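PDB 4QQS: glycoside hydrolase family 43 from Halothermothrix orenii, which probably hydrolyses O-glycosidic bonds in plant polysaccharides, with alpha-L-arabinofuranosidase activity, as a thermostable five-bladed beta-propeller enzyme. Local coordinates for residues E75-N80 with A127-D132; Y84-A89 with I98-S103; P137-V142 with Q161-D166. All coordinates share one frame; numbering follows the deposited sequence. Where two conformers were deposited one is given.

Contact 1: E75-N80 with A127-D132; sequences EVIFYN and AHIFID. With NA (sodium ion), chain D.
Glu75 lays its carboxylate across the backbone at Ala127, its CD 3.4 Å from Ala127 O, where two strands of the five-bladed beta-propeller come side by side. Strands 75-79 and 127-131 run in nearly the same direction, 19° apart, but their axes stay 7.5 Å from each other, so side chains and water fill the gap instead of backbone pairing. The Glu75 chain is extended beyond CG, and its two oxygens do different work. Glu75 OE2 binds the sodium ion at 2.1 Å; His256 and four waters complete the shell. Glu75 OE1 accepts from His128 ND1 at 2.6 Å on its syn lone pair, close to the imidazole plane, although carboxylate and ring planes stand 67° apart. A water also donates to Glu75 OE1 and accepts from Ile129 N, so two donors grip this oxygen; they and the metal probably hold the carboxylate in its ionised form and fix its rotation. Farther from the ion the contact turns apolar. The CD1 tip of Ile77 meets Ile129 CG2 at 3.8 Å, the two side chains crossing at about a right angle. Tyr79, whose hydroxyl is hydrogen-bonded to Gln165 O, completes this apolar end: its ring carbon CE1 rests 3.7 Å from the terminal methyl CD1 of Ile131.

Contact 2: Y84-A89 with I98-S103; sequences YMTYSA and IALASS
Strands 84-89 and 98-103 run antiparallel, 154° between their directions and 4.5 Å between axes at closest, as the two arms of a beta hairpin within one propeller blade. Met85 with Ala101 and Tyr87 with Ala99 are the hydrogen-bonded pairs, and each is closed by two N-H···O=C bonds. The two bonds of the Met85 and Ala101 pair are not equivalent: Ala101 N lies in the carbonyl plane of Met85 O, whereas Met85 N comes to Ala101 O from above its carbonyl plane, 38° out of it. In the other pair Ala99 N meets Tyr87 O at 2.8 Å, nearly along the C=O axis. CA-H···O contacts, such as Thr86 CA to Ala99 O, supplement these bonds.

On the face bearing Met85 and Tyr87, the Tyr87 ring packs on both alanines of the partner strand. Its CG sits between the backbone N and the carbonyl carbon (chi1 64°), which swings the ring across that strand. Ala99 CB lies under one face in a CH-pi contact, 3.9 Å from the Tyr87 ring centroid, while Ala101 CB stands at the ring edge. The Tyr87 hydroxyl is hydrogen-bonded to Asn112 OD1. On the other face, Leu100 CD1 reaches Thr86 CG2 at 3.8 Å, and Ser102 CB lies over one face of the Tyr84 ring.

Leu57 of strand 51-58 packs on the Met85, Tyr87 and Ala101 side; on the opposite face Thr86 touches Ala127 and Ile129 of strand 124-131, while strand 72-79 pairs with the other edge of strand 82-90.

Contact 3: P137-V142 with Q161-D166; sequences PYIYYV and QEMSQD
Pro137, Ile139, Gln161 and Met163 make the close-fitting part of this contact, which slackens at Tyr138 and Glu162 and at exposed Gln165. In the antiparallel hydrogen-bonded pair, Ile139 N reaches Gln161 O at 2.8 Å, nearly along the C=O axis, and Gln161 N returns a bond to Ile139 O. Met163 bends at chi3 and crosses Ile139 obliquely, its SD 3.7 Å from Ile139 CB. Buried Pro137 packs its CG on Met163 CB and, at 3.5 Å, on Ser164 O. Tyr141 has CG in the crowded position between backbone N and carbonyl carbon (chi1 58°), which brings Tyr141 OH to Gln161 OE1, to which it donates at 2.6 Å, in the amide plane and on a lone pair. Arg120 bonds both oxygens. A phenylalanine here would lack the hydroxyl and its bonds to Gln161 OE1 and Arg120, which would probably leave both side chains less firmly held. Strands 137-143 and 153-162 are neighbours within a blade of the beta-propeller, with strand 124-131 on the other side of 137-143. One further backbone bond, Met163 N to Pro137 O, is almost straight at 175° but comes from above the carbonyl plane. At the partly exposed side, Tyr138 and Glu162 lie alongside each other, Tyr138 CE2 3.9 Å from Glu162 CB. Farther along, Gln165 touches the proline ring through NE2, 3.7 Å from Pro137 CD.

Overall arrangement
Contacts 1 and 2 are buried, whereas contact 3 is only partly so and runs out to exposed loop residues. Contacts 2 and 3 are pairings inside a blade, built on antiparallel backbone bonds; contact 1 joins the two blades through side chains, water and a metal ligand. It shares a sheet with each: Glu75 and Ile77 bond to Thr86 and Tyr84 of contact 2, and His128 to Tyr140 of contact 3. Tyr79 also reaches the 161-166 segment of contact 3 through Gln165 O. Between contacts 2 and 3 the touch is apolar, Ile98 on Tyr141. Charge gathers near the sodium, while contact 2 rests on backbone bonds and mainly apolar side-chain packing.

Contact 1: E75-N80 with A127-D132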
loop_
_atom_site.group_PDB
_atom_site.type_symbol
_atom_site.label_atom_id
_atom_site.label_comp_id
_atom_site.label_asym_id
_atom_site.label_seq_id
_atom_site.Cartn_x
_atom_site.Cartn_y
_atom_site.Cartn_z
ATOM N N GLU A 75 -4.624 3.954 3.755
ATOM C CA GLU A 75 -4.862 4.314 2.362
ATOM C C GLU A 75 -6.098 5.179 2.309
ATOM O O GLU A 75 -7.045 4.950 3.058
ATOM C CB GLU A 75 -5.071 3.094 1.496
ATOM C CG GLU A 75 -3.896 2.171 1.426
ATOM C CD GLU A 75 -3.943 1.299 0.156
ATOM O OE1 GLU A 75 -4.840 1.479 -0.687
ATOM O OE2 GLU A 75 -3.088 0.419 -0.007
ATOM N N VAL A 76 -6.080 6.168 1.421
ATOM C CA VAL A 76 -7.143 7.152 1.326
ATOM C C VAL A 76 -7.645 7.296 -0.109
ATOM O O VAL A 76 -6.855 7.526 -1.020
ATOM C CB VAL A 76 -6.648 8.516 1.845
ATOM C CG1 VAL A 76 -7.734 9.566 1.736
ATOM C CG2 VAL A 76 -6.175 8.395 3.289
ATOM N N ILE A 77 -8.959 7.160 -0.287
ATOM C CA ILE A 77 -9.604 7.394 -1.577
ATOM C C ILE A 77 -10.568 8.570 -1.485
ATOM O O ILE A 77 -11.037 8.910 -0.408
ATOM C CB ILE A 77 -10.368 6.145 -2.099
ATOM C CG1 ILE A 77 -11.533 5.761 -1.184
ATOM C CG2 ILE A 77 -9.398 4.985 -2.263
ATOM C CD1 ILE A 77 -12.417 4.654 -1.733
ATOM N N PHE A 78 -10.829 9.191 -2.629
ATOM C CA PHE A 78 -11.870 10.201 -2.751
ATOM C C PHE A 78 -13.059 9.542 -3.444
ATOM O O PHE A 78 -12.959 9.151 -4.607
ATOM C CB PHE A 78 -11.356 11.391 -3.545
ATOM C CG PHE A 78 -12.338 12.515 -3.644
ATOM C CD1 PHE A 78 -12.627 13.291 -2.543
ATOM C CD2 PHE A 78 -12.969 12.800 -4.845
ATOM C CE1 PHE A 78 -13.526 14.326 -2.637
ATOM C CE2 PHE A 78 -13.869 13.836 -4.935
ATOM C CZ PHE A 78 -14.143 14.593 -3.828
ATOM N N TYR A 79 -14.162 9.388 -2.708
ATOM C CA TYR A 79 -15.304 8.563 -3.131
ATOM C C TYR A 79 -16.539 9.197 -2.565
ATOM O O TYR A 79 -16.543 9.562 -1.401
ATOM C CB TYR A 79 -15.149 7.136 -2.575
ATOM C CG TYR A 79 -16.264 6.140 -2.876
ATOM C CD1 TYR A 79 -16.368 5.540 -4.127
ATOM C CD2 TYR A 79 -17.176 5.763 -1.897
ATOM C CE1 TYR A 79 -17.351 4.609 -4.394
ATOM C CE2 TYR A 79 -18.174 4.835 -2.168
ATOM C CZ TYR A 79 -18.254 4.260 -3.419
ATOM O OH TYR A 79 -19.222 3.321 -3.707
ATOM N N ASN A 80 -17.575 9.345 -3.389
ATOM C CA ASN A 80 -18.809 10.001 -2.979
ATOM C C ASN A 80 -18.522 11.356 -2.330
ATOM O O ASN A 80 -19.081 11.710 -1.288
ATOM C CB ASN A 80 -19.607 9.091 -2.051
ATOM C CG ASN A 80 -20.255 7.917 -2.786
ATOM O OD1 ASN A 80 -20.339 7.889 -4.017
ATOM N ND2 ASN A 80 -20.731 6.945 -2.021
ATOM N N ALA A 127 -5.469 -3.223 3.837
ATOM C CA ALA A 127 -6.625 -2.957 3.002
ATOM C C ALA A 127 -6.310 -1.954 1.893
ATOM O O ALA A 127 -5.586 -0.973 2.084
ATOM C CB ALA A 127 -7.775 -2.439 3.827
ATOM N N HIS A 128 -6.909 -2.212 0.740
ATOM C CA HIS A 128 -6.778 -1.379 -0.436
ATOM C C HIS A 128 -8.126 -1.402 -1.143
ATOM O O HIS A 128 -8.582 -2.452 -1.558
ATOM C CB HIS A 128 -5.694 -1.933 -1.353
ATOM C CG HIS A 128 -5.651 -1.263 -2.684
ATOM N ND1 HIS A 128 -5.184 0.017 -2.856
ATOM C CD2 HIS A 128 -6.055 -1.686 -3.909
ATOM C CE1 HIS A 128 -5.311 0.355 -4.131
ATOM N NE2 HIS A 128 -5.828 -0.661 -4.792
ATOM N N ILE A 129 -8.768 -0.249 -1.263
ATOM C CA ILE A 129 -10.040 -0.161 -1.960
ATOM C C ILE A 129 -9.800 0.356 -3.371
ATOM O O ILE A 129 -9.226 1.425 -3.560
ATOM C CB ILE A 129 -11.068 0.730 -1.206
ATOM C CG1 ILE A 129 -11.387 0.128 0.166
ATOM C CG2 ILE A 129 -12.352 0.868 -2.032
ATOM C CD1 ILE A 129 -12.280 0.996 1.051
ATOM N N PHE A 130 -10.237 -0.433 -4.341
ATOM C CA PHE A 130 -10.178 -0.133 -5.766
ATOM C C PHE A 130 -11.587 0.141 -6.261
ATOM O O PHE A 130 -12.466 -0.698 -6.105
ATOM C CB PHE A 130 -9.586 -1.341 -6.507
ATOM C CG PHE A 130 -9.719 -1.266 -8.007
ATOM C CD1 PHE A 130 -8.986 -0.358 -8.747
ATOM C CD2 PHE A 130 -10.592 -2.100 -8.673
ATOM C CE1 PHE A 130 -9.125 -0.295 -10.132
ATOM C CE2 PHE A 130 -10.729 -2.039 -10.032
ATOM C CZ PHE A 130 -9.998 -1.135 -10.765
ATOM N N ILE A 131 -11.791 1.317 -6.850
ATOM C CA ILE A 131 -13.062 1.661 -7.454
ATOM C C ILE A 131 -12.920 1.472 -8.970
ATOM O O ILE A 131 -12.134 2.162 -9.619
ATOM C CB ILE A 131 -13.487 3.118 -7.123
ATOM C CG1 ILE A 131 -13.452 3.385 -5.611
ATOM C CG2 ILE A 131 -14.869 3.403 -7.688
ATOM C CD1 ILE A 131 -14.304 2.473 -4.781
ATOM N N ASP A 132 -13.658 0.523 -9.538
ATOM C CA ASP A 132 -13.546 0.247 -10.968
ATOM C C ASP A 132 -14.206 1.361 -11.787
ATOM O O ASP A 132 -14.898 2.233 -11.259
ATOM C CB ASP A 132 -14.168 -1.115 -11.278
ATOM C CG ASP A 132 -13.600 -1.778 -12.524
ATOM O OD1 ASP A 132 -12.817 -1.154 -13.274
ATOM O OD2 ASP A 132 -13.973 -2.942 -12.748
HETATM NA NA NA D . -1.312 -0.400 0.722
HETATM O O HOH W 1 -7.290 2.329 -1.056
HETATM O O HOH W 2 -2.386 -0.608 2.685
HETATM O O HOH W 3 0.354 -1.103 -1.147
HETATM O O HOH W 4 -0.576 1.626 0.830
HETATM O O HOH W 5 -2.272 -2.566 0.576
#

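Contact 2: Y84-A89 with I98-S103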
loop_
_atom_site.group_PDB
_atom_site.type_symbol
_atom_site.label_atom_id
_atom_site.label_comp_id
_atom_site.label_asym_id
_atom_site.label_seq_id
_atom_site.Cartn_x
_atom_site.Cartn_y
_atom_site.Cartn_z
ATOM N N TYR A 84 -12.145 8.691 2.269
ATOM C CA TYR A 84 -12.250 7.495 3.095
ATOM C C TYR A 84 -10.863 6.917 3.304
ATOM O O TYR A 84 -10.117 6.726 2.353
ATOM C CB TYR A 84 -13.127 6.431 2.442
ATOM C CG TYR A 84 -14.595 6.760 2.416
ATOM C CD1 TYR A 84 -15.136 7.515 1.399
ATOM C CD2 TYR A 84 -15.447 6.288 3.405
ATOM C CE1 TYR A 84 -16.477 7.798 1.356
ATOM C CE2 TYR A 84 -16.799 6.578 3.376
ATOM C CZ TYR A 84 -17.308 7.332 2.344
ATOM O OH TYR A 84 -18.651 7.628 2.278
ATOM N N MET A 85 -10.543 6.630 4.563
ATOM C CA MET A 85 -9.288 6.015 4.940
ATOM C C MET A 85 -9.535 4.615 5.480
ATOM O O MET A 85 -10.350 4.426 6.372
ATOM C CB MET A 85 -8.585 6.825 6.025
ATOM C CG MET A 85 -7.233 6.238 6.442
ATOM S SD MET A 85 -6.415 7.111 7.790
ATOM C CE MET A 85 -5.906 8.624 6.980
ATOM N N THR A 86 -8.821 3.640 4.939
ATOM C CA THR A 86 -8.714 2.340 5.568
ATOM C C THR A 86 -7.373 2.256 6.273
ATOM O O THR A 86 -6.404 2.910 5.881
ATOM C CB THR A 86 -8.819 1.186 4.543
ATOM O OG1 THR A 86 -7.899 1.408 3.469
ATOM C CG2 THR A 86 -10.227 1.067 3.987
ATOM N N TYR A 87 -7.323 1.441 7.317
ATOM C CA TYR A 87 -6.095 1.203 8.052
ATOM C C TYR A 87 -6.307 -0.026 8.903
ATOM O O TYR A 87 -7.433 -0.515 9.022
ATOM C CB TYR A 87 -5.719 2.404 8.925
ATOM C CG TYR A 87 -6.675 2.748 10.053
ATOM C CD1 TYR A 87 -7.781 3.563 9.843
ATOM C CD2 TYR A 87 -6.450 2.293 11.346
ATOM C CE1 TYR A 87 -8.621 3.930 10.884
ATOM C CE2 TYR A 87 -7.280 2.651 12.393
ATOM C CZ TYR A 87 -8.366 3.467 12.157
ATOM O OH TYR A 87 -9.162 3.813 13.227
ATOM N N SER A 88 -5.248 -0.500 9.559
ATOM C CA SER A 88 -5.416 -1.550 10.547
ATOM C C SER A 88 -4.732 -1.162 11.847
ATOM O O SER A 88 -3.822 -0.337 11.870
ATOM C CB SER A 88 -4.925 -2.907 10.028
ATOM O OG SER A 88 -3.535 -2.899 9.767
ATOM N N ALA A 89 -5.206 -1.768 12.923
ATOM C CA ALA A 89 -4.597 -1.634 14.238
ATOM C C ALA A 89 -4.955 -2.873 15.036
ATOM O O ALA A 89 -5.842 -3.643 14.663
ATOM C CB ALA A 89 -5.088 -0.367 14.956
ATOM N N ILE A 98 -8.955 -4.415 10.215
ATOM C CA ILE A 98 -9.128 -3.274 9.337
ATOM C C ILE A 98 -10.255 -2.388 9.867
ATOM O O ILE A 98 -11.249 -2.893 10.407
ATOM C CB ILE A 98 -9.380 -3.791 7.918
ATOM C CG1 ILE A 98 -8.068 -4.380 7.389
ATOM C CG2 ILE A 98 -9.921 -2.709 6.984
ATOM C CD1 ILE A 98 -8.261 -5.371 6.264
ATOM N N ALA A 99 -10.065 -1.076 9.730
ATOM C CA ALA A 99 -11.038 -0.063 10.096
ATOM C C ALA A 99 -11.223 0.906 8.934
ATOM O O ALA A 99 -10.342 1.062 8.082
ATOM C CB ALA A 99 -10.567 0.696 11.325
ATOM N N LEU A 100 -12.377 1.569 8.940
ATOM C CA LEU A 100 -12.758 2.564 7.952
ATOM C C LEU A 100 -13.105 3.883 8.637
ATOM O O LEU A 100 -13.897 3.903 9.583
ATOM C CB LEU A 100 -13.977 2.070 7.176
ATOM C CG LEU A 100 -14.464 2.945 6.018
ATOM C CD1 LEU A 100 -13.458 2.943 4.883
ATOM C CD2 LEU A 100 -15.832 2.491 5.522
ATOM N N ALA A 101 -12.527 4.970 8.132
ATOM C CA ALA A 101 -12.731 6.320 8.647
ATOM C C ALA A 101 -12.989 7.259 7.471
ATOM O O ALA A 101 -12.718 6.913 6.319
ATOM C CB ALA A 101 -11.515 6.778 9.423
ATOM N N SER A 102 -13.484 8.461 7.761
ATOM C CA SER A 102 -13.711 9.441 6.706
ATOM C C SER A 102 -13.405 10.866 7.157
ATOM O O SER A 102 -13.326 11.159 8.348
ATOM C CB SER A 102 -15.140 9.337 6.185
ATOM O OG SER A 102 -16.060 9.828 7.141
ATOM N N SER A 103 -13.245 11.753 6.179
ATOM C CA SER A 103 -12.994 13.165 6.427
ATOM C C SER A 103 -13.470 13.968 5.236
ATOM O O SER A 103 -13.489 13.484 4.109
ATOM C CB SER A 103 -11.497 13.418 6.619
ATOM O OG SER A 103 -11.241 14.783 6.909
#

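Contact 3: P137-V142 with Q161-D166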
loop_
_atom_site.group_PDB
_atom_site.type_symbol
_atom_site.label_atom_id
_atom_site.label_comp_id
_atom_site.label_asym_id
_atom_site.label_seq_id
_atom_site.Cartn_x
_atom_site.Cartn_y
_atom_site.Cartn_z
ATOM N N PRO A 137 -16.955 -0.866 -6.009
ATOM C CA PRO A 137 -15.809 -0.954 -5.106
ATOM C C PRO A 137 -15.411 -2.392 -4.808
ATOM O O PRO A 137 -16.260 -3.276 -4.653
ATOM C CB PRO A 137 -16.328 -0.286 -3.831
ATOM C CG PRO A 137 -17.817 -0.450 -3.874
ATOM C CD PRO A 137 -18.222 -0.648 -5.286
ATOM N N TYR A 138 -14.103 -2.600 -4.716
ATOM C CA TYR A 138 -13.526 -3.863 -4.302
ATOM C C TYR A 138 -12.474 -3.594 -3.247
ATOM O O TYR A 138 -11.714 -2.651 -3.368
ATOM C CB TYR A 138 -12.862 -4.570 -5.485
ATOM C CG TYR A 138 -13.807 -4.884 -6.613
ATOM C CD1 TYR A 138 -14.065 -3.952 -7.608
ATOM C CD2 TYR A 138 -14.465 -6.103 -6.677
ATOM C CE1 TYR A 138 -14.938 -4.225 -8.640
ATOM C CE2 TYR A 138 -15.358 -6.385 -7.707
ATOM C CZ TYR A 138 -15.587 -5.434 -8.682
ATOM O OH TYR A 138 -16.451 -5.690 -9.725
ATOM N N ILE A 139 -12.434 -4.428 -2.221
ATOM C CA ILE A 139 -11.398 -4.342 -1.210
ATOM C C ILE A 139 -10.465 -5.536 -1.332
ATOM O O ILE A 139 -10.903 -6.683 -1.370
ATOM C CB ILE A 139 -11.988 -4.194 0.220
ATOM C CG1 ILE A 139 -10.867 -3.899 1.225
ATOM C CG2 ILE A 139 -12.808 -5.408 0.630
ATOM C CD1 ILE A 139 -11.376 -3.513 2.611
ATOM N N TYR A 140 -9.175 -5.230 -1.417
ATOM C CA TYR A 140 -8.099 -6.216 -1.401
ATOM C C TYR A 140 -7.461 -6.099 -0.030
ATOM O O TYR A 140 -7.239 -5.003 0.444
ATOM C CB TYR A 140 -7.074 -5.889 -2.511
ATOM C CG TYR A 140 -7.667 -6.006 -3.883
ATOM C CD1 TYR A 140 -8.381 -4.963 -4.451
ATOM C CD2 TYR A 140 -7.553 -7.174 -4.606
ATOM C CE1 TYR A 140 -8.987 -5.099 -5.690
ATOM C CE2 TYR A 140 -8.139 -7.317 -5.854
ATOM C CZ TYR A 140 -8.865 -6.275 -6.394
ATOM O OH TYR A 140 -9.495 -6.370 -7.601
ATOM N N TYR A 141 -7.193 -7.223 0.620
ATOM C CA TYR A 141 -6.656 -7.171 1.968
ATOM C C TYR A 141 -5.867 -8.431 2.262
ATOM O O TYR A 141 -5.965 -9.422 1.551
ATOM C CB TYR A 141 -7.778 -6.973 2.991
ATOM C CG TYR A 141 -8.850 -8.040 2.952
ATOM C CD1 TYR A 141 -8.762 -9.171 3.734
ATOM C CD2 TYR A 141 -9.951 -7.924 2.116
ATOM C CE1 TYR A 141 -9.745 -10.146 3.703
ATOM C CE2 TYR A 141 -10.937 -8.903 2.072
ATOM C CZ TYR A 141 -10.832 -10.007 2.873
ATOM O OH TYR A 141 -11.785 -11.011 2.860
ATOM N N VAL A 142 -5.088 -8.379 3.331
ATOM C CA VAL A 142 -4.195 -9.463 3.695
ATOM C C VAL A 142 -4.718 -10.200 4.922
ATOM O O VAL A 142 -5.017 -9.591 5.949
ATOM C CB VAL A 142 -2.786 -8.928 3.989
ATOM C CG1 VAL A 142 -1.881 -10.015 4.530
ATOM C CG2 VAL A 142 -2.188 -8.327 2.712
ATOM N N GLN A 161 -12.787 -8.929 -1.943
ATOM C CA GLN A 161 -14.242 -8.965 -2.000
ATOM C C GLN A 161 -14.770 -7.684 -2.611
ATOM O O GLN A 161 -14.234 -6.599 -2.406
ATOM C CB GLN A 161 -14.854 -9.142 -0.602
ATOM C CG GLN A 161 -14.650 -10.542 -0.059
ATOM C CD GLN A 161 -15.115 -10.716 1.358
ATOM O OE1 GLN A 161 -14.333 -10.569 2.305
ATOM N NE2 GLN A 161 -16.391 -11.040 1.525
ATOM N N GLU A 162 -15.856 -7.813 -3.355
ATOM C CA GLU A 162 -16.645 -6.654 -3.739
ATOM C C GLU A 162 -17.252 -6.058 -2.479
ATOM O O GLU A 162 -17.602 -6.797 -1.553
ATOM C CB GLU A 162 -17.727 -7.124 -4.700
ATOM C CG GLU A 162 -18.557 -6.036 -5.319
ATOM C CD GLU A 162 -19.562 -6.585 -6.315
ATOM O OE1 GLU A 162 -19.374 -7.731 -6.808
ATOM O OE2 GLU A 162 -20.541 -5.877 -6.599
ATOM N N MET A 163 -17.367 -4.735 -2.438
ATOM C CA MET A 163 -18.015 -4.075 -1.310
ATOM C C MET A 163 -19.385 -3.577 -1.687
ATOM O O MET A 163 -19.694 -3.374 -2.856
ATOM C CB MET A 163 -17.211 -2.880 -0.807
ATOM C CG MET A 163 -15.719 -3.160 -0.616
ATOM S SD MET A 163 -14.838 -1.787 0.114
ATOM C CE MET A 163 -15.187 -2.053 1.840
ATOM N N SER A 164 -20.200 -3.346 -0.668
ATOM C CA SER A 164 -21.426 -2.611 -0.854
ATOM C C SER A 164 -21.075 -1.194 -1.294
ATOM O O SER A 164 -19.943 -0.708 -1.091
ATOM C CB SER A 164 -22.224 -2.576 0.444
ATOM O OG SER A 164 -21.429 -2.052 1.495
ATOM N N GLN A 165 -22.063 -0.511 -1.859
ATOM C CA GLN A 165 -21.852 0.840 -2.340
ATOM C C GLN A 165 -21.435 1.799 -1.235
ATOM O O GLN A 165 -20.704 2.748 -1.505
ATOM C CB GLN A 165 -23.118 1.361 -3.032
ATOM C CG GLN A 165 -23.364 0.748 -4.402
ATOM C CD GLN A 165 -22.359 1.220 -5.430
ATOM O OE1 GLN A 165 -22.149 2.420 -5.597
ATOM N NE2 GLN A 165 -21.705 0.273 -6.109
ATOM N N ASP A 166 -21.889 1.551 -0.006
ATOM C CA ASP A 166 -21.540 2.410 1.125
ATOM C C ASP A 166 -20.223 2.037 1.817
ATOM O O ASP A 166 -19.835 2.679 2.794
ATOM C CB ASP A 166 -22.694 2.506 2.139
ATOM C CG ASP A 166 -23.105 1.165 2.750
ATOM O OD1 ASP A 166 -22.363 0.172 2.625
ATOM O OD2 ASP A 166 -24.185 1.136 3.394
#